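Enoyl-CoA hydratase (Mycobacterium smegmatis, PDB 3PE8) probably catalyses the hydration of 2-enoyl-CoA thioesters to 3-hydroxyacyl-CoA, as a zinc-bound member of the crotonase-like enoyl-CoA hydratase/isomerase family. Local coordinates at residues 102-107 / 126-131; 108-113 / 136-141. All blocks are in the same frame, centred on the assembly; numbering follows the deposited sequence.

Contact 1 (102-107 / 126-131); sequences AAVTGG and ADTHAR. With ZN (zinc ion), chain C.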
ATOM      1  N   ALA A 102      20.217 -29.605   2.388  1.00  9.41           N
ATOM      2  CA  ALA A 102      20.498 -28.223   2.027  1.00  9.84           C
ATOM      3  C   ALA A 102      19.499 -27.697   0.999  1.00  9.47           C
ATOM      4  O   ALA A 102      19.160 -28.378   0.025  1.00  9.85           O
ATOM      5  CB  ALA A 102      21.945 -28.080   1.484  1.00 10.94           C
ATOM      6  N   ALA A 103      19.050 -26.467   1.248  1.00  9.55           N
ATOM      7  CA  ALA A 103      18.133 -25.718   0.383  1.00  8.97           C
ATOM      8  C   ALA A 103      18.860 -24.383   0.153  1.00  9.33           C
ATOM      9  O   ALA A 103      18.968 -23.567   1.058  1.00  9.96           O
ATOM     10  CB  ALA A 103      16.811 -25.494   1.082  1.00  9.67           C
ATOM     11  N   VAL A 104      19.424 -24.222  -1.026  1.00  9.45           N
ATOM     12  CA  VAL A 104      20.371 -23.153  -1.314  1.00 10.02           C
ATOM     13  C   VAL A 104      19.931 -22.317  -2.492  1.00 10.66           C
ATOM     14  O   VAL A 104      19.631 -22.841  -3.549  1.00 10.77           O
ATOM     15  CB  VAL A 104      21.790 -23.740  -1.559  1.00 10.87           C
ATOM     16  CG1 VAL A 104      22.833 -22.608  -1.800  1.00 12.14           C
ATOM     17  CG2 VAL A 104      22.194 -24.626  -0.363  1.00 13.48           C
ATOM     18  N   THR A 105      19.837 -21.000  -2.279  1.00 10.68           N
ATOM     19  CA  THR A 105      19.654 -20.018  -3.339  1.00 11.00           C
ATOM     20  C   THR A 105      18.337 -20.267  -4.056  1.00 10.20           C
ATOM     21  O   THR A 105      17.304 -20.109  -3.420  1.00  9.42           O
ATOM     22  CB  THR A 105      20.924 -19.892  -4.179  1.00 12.06           C
ATOM     23  OG1 THR A 105      22.007 -19.751  -3.253  1.00 11.55           O
ATOM     24  CG2 THR A 105      20.904 -18.638  -5.085  1.00 14.00           C
ATOM     25  N   GLY A 106      18.290 -20.689  -5.316  1.00 11.75           N
ATOM     26  CA  GLY A 106      16.989 -21.027  -5.915  1.00 11.66           C
ATOM     27  C   GLY A 106      16.252 -22.124  -5.178  1.00 10.79           C
ATOM     28  O   GLY A 106      15.026 -22.157  -5.182  1.00 10.91           O
ATOM     29  N   GLY A 107      16.973 -23.045  -4.553  1.00 10.62           N
ATOM     30  CA  GLY A 107      16.316 -24.030  -3.735  1.00 10.38           C
ATOM     31  C   GLY A 107      15.697 -23.485  -2.451  1.00  9.27           C
ATOM     32  O   GLY A 107      14.701 -24.016  -1.953  1.00  9.64           O
ATOM     33  N   ALA A 126      20.527 -21.653   2.893  1.00  9.03           N
ATOM     34  CA  ALA A 126      21.508 -20.599   2.556  1.00  9.47           C
ATOM     35  C   ALA A 126      21.142 -19.838   1.321  1.00  9.68           C
ATOM     36  O   ALA A 126      20.482 -20.367   0.425  1.00 10.29           O
ATOM     37  CB  ALA A 126      22.955 -21.210   2.424  1.00 11.04           C
ATOM     38  N   ASP A 127      21.588 -18.581   1.283  1.00 10.87           N
ATOM     39  CA  ASP A 127      21.448 -17.721   0.130  1.00 11.25           C
ATOM     40  C   ASP A 127      22.824 -17.361  -0.371  1.00 12.47           C
ATOM     41  O   ASP A 127      23.554 -16.616   0.301  1.00 13.68           O
ATOM     42  CB  ASP A 127      20.682 -16.456   0.479  1.00 10.44           C
ATOM     43  CG  ASP A 127      20.569 -15.516  -0.700  1.00 12.90           C
ATOM     44  OD1 ASP A 127      20.779 -15.992  -1.824  1.00 14.70           O
ATOM     45  OD2 ASP A 127      20.359 -14.303  -0.536  1.00 13.01           O
ATOM     46  N   THR A 128      23.215 -17.887  -1.525  1.00 12.56           N
ATOM     47  CA  THR A 128      24.509 -17.561  -2.090  1.00 14.90           C
ATOM     48  C   THR A 128      24.467 -16.584  -3.275  1.00 16.30           C
ATOM     49  O   THR A 128      25.492 -16.422  -3.962  1.00 17.16           O
ATOM     50  CB  THR A 128      25.253 -18.819  -2.494  1.00 16.52           C
ATOM     51  OG1 THR A 128      24.584 -19.464  -3.601  1.00 17.81           O
ATOM     52  CG2 THR A 128      25.381 -19.753  -1.300  1.00 16.54           C
ATOM     53  N   HIS A 129      23.307 -15.942  -3.509  1.00 16.81           N
ATOM     54  CA  HIS A 129      23.162 -15.037  -4.662  1.00 18.84           C
ATOM     55  C   HIS A 129      24.309 -14.072  -4.716  1.00 21.11           C
ATOM     56  O   HIS A 129      24.905 -13.864  -5.802  1.00 22.72           O
ATOM     57  CB  HIS A 129      21.833 -14.236  -4.639  1.00 17.25           C
ATOM     58  CG  HIS A 129      20.613 -15.000  -5.057  1.00 16.95           C
ATOM     59  ND1 HIS A 129      19.736 -15.565  -4.156  1.00 17.82           N
ATOM     60  CD2 HIS A 129      20.137 -15.326  -6.291  1.00 19.61           C
ATOM     61  CE1 HIS A 129      18.771 -16.187  -4.809  1.00 21.66           C
ATOM     62  NE2 HIS A 129      18.977 -16.032  -6.102  1.00 20.41           N
ATOM     63  N   ALA A 130      24.640 -13.436  -3.600  1.00 21.33           N
ATOM     64  CA  ALA A 130      25.676 -12.404  -3.631  1.00 23.99           C
ATOM     65  C   ALA A 130      27.019 -13.028  -3.989  1.00 25.50           C
ATOM     66  O   ALA A 130      27.726 -12.503  -4.859  1.00 26.13           O
ATOM     67  CB  ALA A 130      25.758 -11.646  -2.316  1.00 24.36           C
ATOM     68  N   ARG A 131      27.327 -14.163  -3.353  1.00 24.13           N
ATOM     69  CA  ARG A 131      28.572 -14.884  -3.588  0.50 25.82           C
ATOM     70  C   ARG A 131      28.784 -15.224  -5.071  1.00 26.47           C
ATOM     71  O   ARG A 131      29.895 -15.072  -5.571  1.00 28.74           O
ATOM     72  CB  ARG A 131      28.623 -16.151  -2.713  0.50 25.96           C
ATOM     73  CG  ARG A 131      29.996 -16.784  -2.557  0.50 28.89           C
ATOM     74  CD  ARG A 131      29.965 -17.979  -1.563  0.50 31.01           C
ATOM     75  NE  ARG A 131      29.999 -17.584  -0.145  0.50 32.13           N
ATOM     76  CZ  ARG A 131      29.513 -18.326   0.854  0.50 31.73           C
ATOM     77  NH1 ARG A 131      28.937 -19.496   0.607  0.50 31.40           N
ATOM     78  NH2 ARG A 131      29.599 -17.898   2.105  0.50 31.02           N
TER
HETATM   79 ZN    ZN C 254      17.273 -17.136  -7.261  0.60 21.23          ZN
HETATM   80  O   HOH W   1      18.576 -18.848  -7.910  1.00 19.50           O
HETATM   81  O   HOH W   2      16.641 -16.193  -8.767  1.00 16.63           O

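Contact 2 (108-113 / 136-141); sequences LELALY and PTWGLS. With ZN (zinc ion), chain C.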
ATOM      1  N   LEU A 108      16.310 -22.455  -1.887  1.00  9.33           N
ATOM      2  CA  LEU A 108      15.711 -21.741  -0.756  1.00  8.75           C
ATOM      3  C   LEU A 108      14.459 -20.993  -1.239  1.00  8.87           C
ATOM      4  O   LEU A 108      13.437 -21.001  -0.553  1.00  9.22           O
ATOM      5  CB  LEU A 108      16.723 -20.784  -0.103  1.00  8.88           C
ATOM      6  CG  LEU A 108      16.242 -19.838   0.988  1.00  9.64           C
ATOM      7  CD1 LEU A 108      15.524 -20.601   2.114  1.00 10.09           C
ATOM      8  CD2 LEU A 108      17.468 -19.021   1.533  1.00 10.59           C
ATOM      9  N   GLU A 109      14.517 -20.416  -2.448  1.00  9.18           N
ATOM     10  CA  GLU A 109      13.319 -19.784  -3.025  1.00  8.86           C
ATOM     11  C   GLU A 109      12.197 -20.820  -3.233  1.00  9.24           C
ATOM     12  O   GLU A 109      11.045 -20.533  -2.915  1.00  9.14           O
ATOM     13  CB  GLU A 109      13.654 -19.067  -4.327  1.00  9.54           C
ATOM     14  CG  GLU A 109      14.436 -17.759  -4.043  1.00 10.34           C
ATOM     15  CD  GLU A 109      15.015 -17.064  -5.254  1.00 12.85           C
ATOM     16  OE1 GLU A 109      14.667 -15.885  -5.479  1.00 11.41           O
ATOM     17  OE2 GLU A 109      15.835 -17.708  -5.936  1.00 13.51           O
ATOM     18  N   LEU A 110      12.537 -22.028  -3.681  1.00 10.48           N
ATOM     19  CA  LEU A 110      11.504 -23.090  -3.760  1.00 11.06           C
ATOM     20  C   LEU A 110      10.885 -23.373  -2.398  1.00 10.94           C
ATOM     21  O   LEU A 110       9.659 -23.454  -2.252  1.00 10.85           O
ATOM     22  CB  LEU A 110      12.042 -24.386  -4.367  1.00 13.27           C
ATOM     23  CG  LEU A 110      12.179 -24.585  -5.847  1.00 18.50           C
ATOM     24  CD1 LEU A 110      12.399 -26.102  -6.073  1.00 21.21           C
ATOM     25  CD2 LEU A 110      10.983 -24.097  -6.679  1.00 18.18           C
ATOM     26  N   ALA A 111      11.720 -23.473  -1.362  1.00  9.97           N
ATOM     27  CA  ALA A 111      11.212 -23.710  -0.021  1.00  9.29           C
ATOM     28  C   ALA A 111      10.297 -22.588   0.433  1.00  9.34           C
ATOM     29  O   ALA A 111       9.277 -22.832   1.054  1.00  8.69           O
ATOM     30  CB  ALA A 111      12.385 -23.926   0.983  1.00 10.39           C
ATOM     31  N   LEU A 112      10.691 -21.342   0.143  1.00  8.06           N
ATOM     32  CA  LEU A 112       9.942 -20.143   0.515  1.00  8.01           C
ATOM     33  C   LEU A 112       8.561 -20.050  -0.167  1.00  8.16           C
ATOM     34  O   LEU A 112       7.695 -19.351   0.341  1.00  8.44           O
ATOM     35  CB  LEU A 112      10.780 -18.883   0.242  1.00  7.77           C
ATOM     36  CG  LEU A 112      11.966 -18.694   1.183  1.00  7.98           C
ATOM     37  CD1 LEU A 112      12.937 -17.602   0.617  1.00  9.40           C
ATOM     38  CD2 LEU A 112      11.555 -18.324   2.602  1.00  9.21           C
ATOM     39  N   TYR A 113       8.384 -20.689  -1.316  1.00  7.65           N
ATOM     40  CA  TYR A 113       7.081 -20.746  -1.969  1.00  9.29           C
ATOM     41  C   TYR A 113       6.092 -21.675  -1.262  1.00  9.13           C
ATOM     42  O   TYR A 113       4.885 -21.535  -1.435  1.00 11.15           O
ATOM     43  CB  TYR A 113       7.194 -21.269  -3.406  1.00  9.60           C
ATOM     44  CG  TYR A 113       7.595 -20.279  -4.457  1.00  8.98           C
ATOM     45  CD1 TYR A 113       6.795 -19.230  -4.791  1.00 11.65           C
ATOM     46  CD2 TYR A 113       8.783 -20.435  -5.135  1.00 12.30           C
ATOM     47  CE1 TYR A 113       7.141 -18.331  -5.783  1.00 13.50           C
ATOM     48  CE2 TYR A 113       9.153 -19.544  -6.136  1.00 12.65           C
ATOM     49  CZ  TYR A 113       8.342 -18.493  -6.446  1.00 14.59           C
ATOM     50  OH  TYR A 113       8.728 -17.614  -7.448  1.00 16.82           O
ATOM     51  N   PRO A 136      18.333 -12.099  -6.879  1.00 12.38           N
ATOM     52  CA  PRO A 136      17.205 -13.033  -6.835  1.00 12.14           C
ATOM     53  C   PRO A 136      16.028 -12.554  -7.693  1.00 12.75           C
ATOM     54  O   PRO A 136      15.753 -11.353  -7.770  1.00 13.81           O
ATOM     55  CB  PRO A 136      16.818 -13.037  -5.342  1.00 11.73           C
ATOM     56  CG  PRO A 136      17.239 -11.723  -4.850  1.00 12.63           C
ATOM     57  CD  PRO A 136      18.496 -11.383  -5.609  1.00 11.81           C
ATOM     58  N   THR A 137      15.357 -13.496  -8.363  1.00 13.03           N
ATOM     59  CA  THR A 137      14.181 -13.196  -9.156  1.00 12.80           C
ATOM     60  C   THR A 137      12.985 -14.084  -8.825  1.00 12.94           C
ATOM     61  O   THR A 137      11.911 -13.937  -9.431  1.00 12.32           O
ATOM     62  CB  THR A 137      14.480 -13.312 -10.686  1.00 15.13           C
ATOM     63  OG1 THR A 137      14.769 -14.661 -11.022  1.00 16.77           O
ATOM     64  CG2 THR A 137      15.656 -12.392 -11.066  1.00 17.76           C
ATOM     65  N   TRP A 138      13.129 -14.979  -7.846  1.00 10.91           N
ATOM     66  CA  TRP A 138      12.041 -15.858  -7.436  1.00 10.72           C
ATOM     67  C   TRP A 138      11.615 -15.571  -6.006  1.00 10.46           C
ATOM     68  O   TRP A 138      11.162 -16.457  -5.271  1.00 10.77           O
ATOM     69  CB  TRP A 138      12.443 -17.328  -7.541  1.00 11.32           C
ATOM     70  CG  TRP A 138      12.401 -17.937  -8.907  1.00 13.72           C
ATOM     71  CD1 TRP A 138      12.173 -17.316 -10.105  1.00 17.19           C
ATOM     72  CD2 TRP A 138      12.633 -19.326  -9.220  1.00 14.93           C
ATOM     73  NE1 TRP A 138      12.231 -18.233 -11.143  1.00 19.07           N
ATOM     74  CE2 TRP A 138      12.529 -19.466 -10.621  1.00 17.51           C
ATOM     75  CE3 TRP A 138      12.930 -20.458  -8.443  1.00 15.94           C
ATOM     76  CZ2 TRP A 138      12.690 -20.693 -11.262  1.00 18.01           C
ATOM     77  CZ3 TRP A 138      13.103 -21.665  -9.079  1.00 16.77           C
ATOM     78  CH2 TRP A 138      12.987 -21.776 -10.474  1.00 17.34           C
ATOM     79  N   GLY A 139      11.726 -14.317  -5.628  1.00  9.81           N
ATOM     80  CA  GLY A 139      11.172 -13.839  -4.375  1.00  9.54           C
ATOM     81  C   GLY A 139      12.007 -13.929  -3.118  1.00  9.53           C
ATOM     82  O   GLY A 139      11.506 -13.545  -2.046  1.00 10.21           O
ATOM     83  N   LEU A 140      13.257 -14.358  -3.221  1.00  9.63           N
ATOM     84  CA  LEU A 140      14.057 -14.479  -2.002  1.00 10.30           C
ATOM     85  C   LEU A 140      14.059 -13.182  -1.192  1.00  9.40           C
ATOM     86  O   LEU A 140      13.950 -13.198   0.035  1.00  9.46           O
ATOM     87  CB  LEU A 140      15.470 -14.915  -2.316  1.00  9.97           C
ATOM     88  CG  LEU A 140      16.311 -15.384  -1.122  1.00 15.78           C
ATOM     89  CD1 LEU A 140      17.247 -16.465  -1.532  1.00 20.97           C
ATOM     90  CD2 LEU A 140      17.050 -14.123  -0.590  1.00 19.11           C
ATOM     91  N   SER A 141      14.247 -12.033  -1.841  1.00 10.01           N
ATOM     92  CA  SER A 141      14.444 -10.787  -1.103  1.00  9.89           C
ATOM     93  C   SER A 141      13.155 -10.252  -0.457  1.00  9.48           C
ATOM     94  O   SER A 141      13.200  -9.376   0.413  1.00  9.87           O
ATOM     95  CB  SER A 141      15.128  -9.731  -1.977  1.00 12.24           C
ATOM     96  OG  SER A 141      14.367  -9.352  -3.098  1.00 12.96           O
TER
HETATM   97 ZN    ZN C 254      17.273 -17.136  -7.261  0.60 21.23          ZN
HETATM   98  O   HOH W   3      10.179 -17.649  -3.007  1.00  6.85           O
HETATM   99  O   HOH W   2      16.641 -16.193  -8.767  1.00 16.63           O
HETATM  100  O   HOH W   1      18.576 -18.848  -7.910  1.00 19.50           O

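Contact 1 (102-107 / 126-131)
T105 meets H129 with its methyl group: CG2 sits over the centre of one imidazole face, 3.3 Å from the ring centroid and 10° off the normal, a CH-pi contact. With OG1 beside the backbone N (chi1 -48°), CG2 stands anti to it, and OG1 meets the T128 hydroxyl; the two side chains cross at about a right angle. The OG1 atoms of T105 and T128 are hydrogen-bonded at 2.6 Å. V104 CG1 packs on T128 CG2 at 3.9 Å. The backbones pair in parallel at V104 and A126: A126 N donates to A103 O, and T105 N to A126 O (2.9 Å). T105 stands at the N-cap of helix 106-113, though its side chain makes no capping bond. Further out, D127 OD1 takes two donors of H129 from opposite faces of the carboxylate plane. H129 N to D127 OD1 (3.0 Å) closes an Asx turn; H129 ND1 reaches D127 OD1 on the syn side at 2.6 Å, 28° out of the carboxylate plane. D127 OD2 is hydrogen-bonded to S157 OG. H129 NE2 binds the zinc ion at 2.3 Å, beside two waters and E109. Carboxylate and metal set the ring's orientation, the methyl packs on one face, and the ND1 bond to an acidic partner would probably make NE2 a stronger electron-pair donor to the zinc.

Contact 2 (108-113 / 136-141)
E109, on helix 106-113 of the crotonase fold, reaches across to the loop that leads into helix 140-148, and its carboxylate both binds the zinc ion and receives backbone N-H groups of that loop. P136 comes first: its CB touches E109 OE1 at 3.6 Å, while its other neighbours include H129, the second protein ligand of the metal. T137 points its CB away from 108-113, but its backbone N donates to a water bound to the zinc, tying the loop to the metal site. W138 lies across the glutamate. Its N donates to E109 OE1 from above the carboxylate plane (3.0 Å, 49° out of it), and E109 CB sits at the edge of the indole, near the ring plane. Farther along the ring, W138 CZ3 meets L110 CD2 at 4.0 Å, the two side chains lying side by side and pointing the same way; W138 NE1 is hydrogen-bonded to S85 O. A water bridges W138 O and E109 O and rests over the centre of one face of the Y113 ring. G139, the N-cap of helix 140-148, has phi 88°, where a side chain would jam against the preceding carbonyl oxygen. L140 N is the second donor to E109 OE1, at the anti lone pair. L140 CB packs on E109 CG at 3.5 Å, and L140 CD1 meets L108 CD2. Beyond CG the glutamate chain is extended (chi2 171°), which carries CD toward the loop. The two oxygens then divide their work: E109 OE1 is gripped by two N-H groups, and E109 OE2 binds the zinc ion at 2.0 Å.

In the fold
From the N terminus, strand 102-104 runs into helix 106-113, and the chain then passes through strands 116-120 and 124-126. At 126-131 it returns to 102-107, and contact 1 closes that loop. Helix 129-132 begins there, and after it the loop 136-141 comes back to the helix at 108-113 as contact 2. The segments alternate along the chain, so the two contacts cross. Contact 1 ties strand 102-104 and the turn into helix 106-113 to strand 124-126 and the start of helix 129-132; contact 2 ties the helix body to the entry of helix 140-148. Each supplies one protein ligand to the shared zinc ion, and both touch the second subunit.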